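PDB 5KQA: glutaredoxin-glutathione complex from Polygonaceae, which binds glutathione and probably reduces disulfides and protein-glutathione mixed disulfides, as glutaredoxins do. Local coordinates for residues A[52-57]-A[62-67]. Numbering follows the deposited sequence.
Sequences RVKKLF and ARYQTI
The backbone N-H of Ala-62 donates to the carbonyl of Phe-57, N to O 3.0 Å, with an N-H...O angle of 159°. This bond ties the last turns of helix 48-60 to the chain that follows it. Ala-62 is buried, its methyl also touching Leu-120 and Ile-126, so a small apolar residue suits the place. Next along, the aromatic ring of Tyr-64 lies against the helix. Its CD1 meets Phe-57 CB at 3.6 Å, and the two rings are inclined by 45°, their centroids 6.0 Å apart. Tyr-64 CG sits between its own backbone N and carbonyl carbon (chi1 53°), which carries the phenol across to the helix, where OH comes 3.5 Å from Lys-54 CB. Tyrosine suits this partly exposed margin because its ring packs on methylenes while its hydroxyl hydrogen-bonds to Asp-58. Lys-54 runs extended beyond CG, crossing Tyr-64 and Thr-66 at about a right angle. Thr-66 sets its methyl CG2 3.8 Å from Lys-54 CE, so the aliphatic part is used for packing, whereas NZ forms a salt bridge to Glu-68 and a hydrogen bond to Ser-43. The contact closes the beta-alpha-beta unit of the thioredoxin fold: helix 48-60 packs over one face of the sheet, against outer strand 65-68 and its parallel neighbour 39-43, where the large apolar ring of Phe-57 leads away to Leu-39 and Val-41.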
ATOM      1  N   ARG A  52       3.158  -2.688  11.970  1.00 11.90           N
ATOM      2  CA  ARG A  52       2.276  -3.834  12.214  1.00 12.62           C
ATOM      3  C   ARG A  52       1.952  -4.618  10.942  1.00 10.83           C
ATOM      4  O   ARG A  52       2.027  -5.854  10.930  1.00 14.04           O
ATOM      5  CB  ARG A  52       0.962  -3.384  12.870  1.00  8.93           C
ATOM      6  CG  ARG A  52       1.066  -3.059  14.352  1.00 20.07           C
ATOM      7  CD  ARG A  52       0.123  -3.936  15.169  1.00 34.16           C
ATOM      8  NE  ARG A  52      -1.259  -3.489  15.060  1.00 52.20           N
ATOM      9  CZ  ARG A  52      -2.308  -4.295  14.939  1.00 28.79           C
ATOM     10  NH1 ARG A  52      -3.523  -3.776  14.848  1.00 34.23           N
ATOM     11  NH2 ARG A  52      -2.148  -5.613  14.906  1.00 22.97           N
ATOM     12  N   VAL A  53       1.582  -3.914   9.874  1.00 11.70           N
ATOM     13  CA  VAL A  53       1.144  -4.611   8.663  1.00 10.97           C
ATOM     14  C   VAL A  53       2.333  -5.282   8.000  1.00  7.98           C
ATOM     15  O   VAL A  53       2.204  -6.382   7.463  1.00  8.98           O
ATOM     16  CB  VAL A  53       0.424  -3.681   7.630  1.00 13.20           C
ATOM     17  CG1 VAL A  53      -0.805  -3.037   8.244  1.00 25.66           C
ATOM     18  CG2 VAL A  53       1.358  -2.643   7.053  1.00 17.13           C
ATOM     19  N   LYS A  54       3.499  -4.639   8.063  1.00 12.39           N
ATOM     20  CA  LYS A  54       4.714  -5.232   7.512  1.00 11.62           C
ATOM     21  C   LYS A  54       5.082  -6.511   8.263  1.00 12.46           C
ATOM     22  O   LYS A  54       5.470  -7.515   7.658  1.00  8.43           O
ATOM     23  CB  LYS A  54       5.889  -4.249   7.570  1.00 13.98           C
ATOM     24  CG  LYS A  54       5.790  -3.061   6.636  1.00 15.88           C
ATOM     25  CD  LYS A  54       6.840  -2.020   7.021  1.00 14.52           C
ATOM     26  CE  LYS A  54       6.606  -0.701   6.331  1.00 20.75           C
ATOM     27  NZ  LYS A  54       7.564   0.361   6.793  1.00 15.72           N
ATOM     28  N   LYS A  55       4.986  -6.461   9.586  1.00  9.30           N
ATOM     29  CA  LYS A  55       5.271  -7.630  10.413  1.00 12.68           C
ATOM     30  C   LYS A  55       4.332  -8.800  10.074  1.00 13.82           C
ATOM     31  O   LYS A  55       4.767  -9.948   9.976  1.00 10.82           O
ATOM     32  CB  LYS A  55       5.156  -7.256  11.893  1.00 19.37           C
ATOM     33  CG  LYS A  55       5.701  -8.285  12.863  1.00 20.88           C
ATOM     34  CD  LYS A  55       5.795  -7.683  14.263  1.00 43.07           C
ATOM     35  CE  LYS A  55       6.454  -8.631  15.258  1.00 45.59           C
ATOM     36  NZ  LYS A  55       5.624  -9.842  15.532  1.00 51.45           N
ATOM     37  N   LEU A  56       3.045  -8.505   9.896  1.00  9.77           N
ATOM     38  CA  LEU A  56       2.076  -9.522   9.476  1.00 14.13           C
ATOM     39  C   LEU A  56       2.473 -10.157   8.147  1.00 13.84           C
ATOM     40  O   LEU A  56       2.509 -11.379   8.022  1.00 13.20           O
ATOM     41  CB  LEU A  56       0.669  -8.924   9.352  1.00 15.69           C
ATOM     42  CG  LEU A  56      -0.398  -9.898   8.822  1.00 16.43           C
ATOM     43  CD1 LEU A  56      -0.826 -10.875   9.895  1.00 20.09           C
ATOM     44  CD2 LEU A  56      -1.596  -9.184   8.250  1.00 13.65           C
ATOM     45  N   PHE A  57       2.753  -9.326   7.149  1.00 12.19           N
ATOM     46  CA  PHE A  57       3.155  -9.829   5.839  1.00 14.67           C
ATOM     47  C   PHE A  57       4.452 -10.628   5.921  1.00 14.70           C
ATOM     48  O   PHE A  57       4.596 -11.632   5.229  1.00 15.17           O
ATOM     49  CB  PHE A  57       3.310  -8.678   4.837  1.00  9.51           C
ATOM     50  CG  PHE A  57       2.018  -8.048   4.450  1.00 11.14           C
ATOM     51  CD1 PHE A  57       0.896  -8.833   4.220  1.00 12.98           C
ATOM     52  CD2 PHE A  57       1.910  -6.676   4.329  1.00 10.89           C
ATOM     53  CE1 PHE A  57      -0.308  -8.262   3.867  1.00 15.29           C
ATOM     54  CE2 PHE A  57       0.703  -6.097   3.981  1.00 10.05           C
ATOM     55  CZ  PHE A  57      -0.404  -6.891   3.746  1.00 15.01           C
ATOM     56  N   ALA A  62       4.842 -13.314   2.734  1.00 17.45           N
ATOM     57  CA  ALA A  62       4.465 -12.547   1.555  1.00 19.99           C
ATOM     58  C   ALA A  62       5.512 -11.483   1.248  1.00 15.44           C
ATOM     59  O   ALA A  62       6.001 -10.808   2.148  1.00 18.39           O
ATOM     60  CB  ALA A  62       3.088 -11.908   1.754  1.00 17.53           C
ATOM     61  N   ARG A  63       5.865 -11.327  -0.020  1.00 14.35           N
ATOM     62  CA  ARG A  63       6.795 -10.259  -0.355  1.00 23.57           C
ATOM     63  C   ARG A  63       6.033  -9.011  -0.782  1.00 14.81           C
ATOM     64  O   ARG A  63       5.053  -9.073  -1.531  1.00 16.73           O
ATOM     65  CB  ARG A  63       7.785 -10.697  -1.437  1.00 20.31           C
ATOM     66  CG  ARG A  63       7.254 -10.711  -2.849  1.00 34.90           C
ATOM     67  CD  ARG A  63       8.399 -11.023  -3.806  1.00 60.48           C
ATOM     68  NE  ARG A  63       9.176 -12.173  -3.343  1.00 81.65           N
ATOM     69  CZ  ARG A  63      10.435 -12.422  -3.692  1.00 87.25           C
ATOM     70  NH1 ARG A  63      11.079 -11.599  -4.512  1.00 78.78           N
ATOM     71  NH2 ARG A  63      11.055 -13.496  -3.213  1.00 67.49           N
ATOM     72  N   TYR A  64       6.484  -7.875  -0.272  1.00 12.31           N
ATOM     73  CA  TYR A  64       5.841  -6.613  -0.553  1.00 12.86           C
ATOM     74  C   TYR A  64       6.868  -5.560  -0.906  1.00 14.14           C
ATOM     75  O   TYR A  64       8.037  -5.656  -0.529  1.00  9.99           O
ATOM     76  CB  TYR A  64       5.013  -6.157   0.646  1.00 10.16           C
ATOM     77  CG  TYR A  64       5.794  -6.132   1.927  1.00 12.96           C
ATOM     78  CD1 TYR A  64       5.855  -7.256   2.738  1.00 16.28           C
ATOM     79  CD2 TYR A  64       6.491  -4.998   2.318  1.00 11.80           C
ATOM     80  CE1 TYR A  64       6.577  -7.255   3.911  1.00  8.67           C
ATOM     81  CE2 TYR A  64       7.221  -4.989   3.493  1.00 15.27           C
ATOM     82  CZ  TYR A  64       7.249  -6.123   4.290  1.00 12.74           C
ATOM     83  OH  TYR A  64       7.972  -6.138   5.463  1.00 17.87           O
ATOM     84  N   GLN A  65       6.417  -4.566  -1.653  1.00 11.27           N
ATOM     85  CA  GLN A  65       7.189  -3.363  -1.879  1.00 11.42           C
ATOM     86  C   GLN A  65       6.717  -2.310  -0.890  1.00 12.27           C
ATOM     87  O   GLN A  65       5.544  -1.924  -0.886  1.00 10.64           O
ATOM     88  CB  GLN A  65       7.022  -2.865  -3.322  1.00 13.89           C
ATOM     89  CG  GLN A  65       7.750  -1.563  -3.603  1.00  8.01           C
ATOM     90  CD  GLN A  65       9.232  -1.758  -3.561  1.00  9.91           C
ATOM     91  OE1 GLN A  65       9.778  -2.497  -4.375  1.00  7.33           O
ATOM     92  NE2 GLN A  65       9.903  -1.113  -2.599  1.00  7.65           N
ATOM     93  N   THR A  66       7.628  -1.868  -0.031  1.00 12.70           N
ATOM     94  CA  THR A  66       7.375  -0.729   0.834  1.00  8.10           C
ATOM     95  C   THR A  66       7.783   0.560   0.138  1.00 12.50           C
ATOM     96  O   THR A  66       8.850   0.635  -0.489  1.00 12.12           O
ATOM     97  CB  THR A  66       8.150  -0.829   2.153  1.00 11.30           C
ATOM     98  OG1 THR A  66       7.713  -1.977   2.873  1.00 16.60           O
ATOM     99  CG2 THR A  66       7.917   0.412   2.996  1.00 11.45           C
ATOM    100  N   ILE A  67       6.946   1.582   0.268  1.00  6.03           N
ATOM    101  CA  ILE A  67       7.272   2.898  -0.247  1.00  7.43           C
ATOM    102  C   ILE A  67       7.064   3.894   0.886  1.00 12.72           C
ATOM    103  O   ILE A  67       5.938   4.150   1.303  1.00  9.07           O
ATOM    104  CB  ILE A  67       6.404   3.284  -1.471  1.00 10.29           C
ATOM    105  CG1 ILE A  67       6.612   2.295  -2.632  1.00 13.33           C
ATOM    106  CG2 ILE A  67       6.727   4.705  -1.926  1.00  9.42           C
ATOM    107  CD1 ILE A  67       7.989   2.436  -3.331  1.00  7.24           C
TER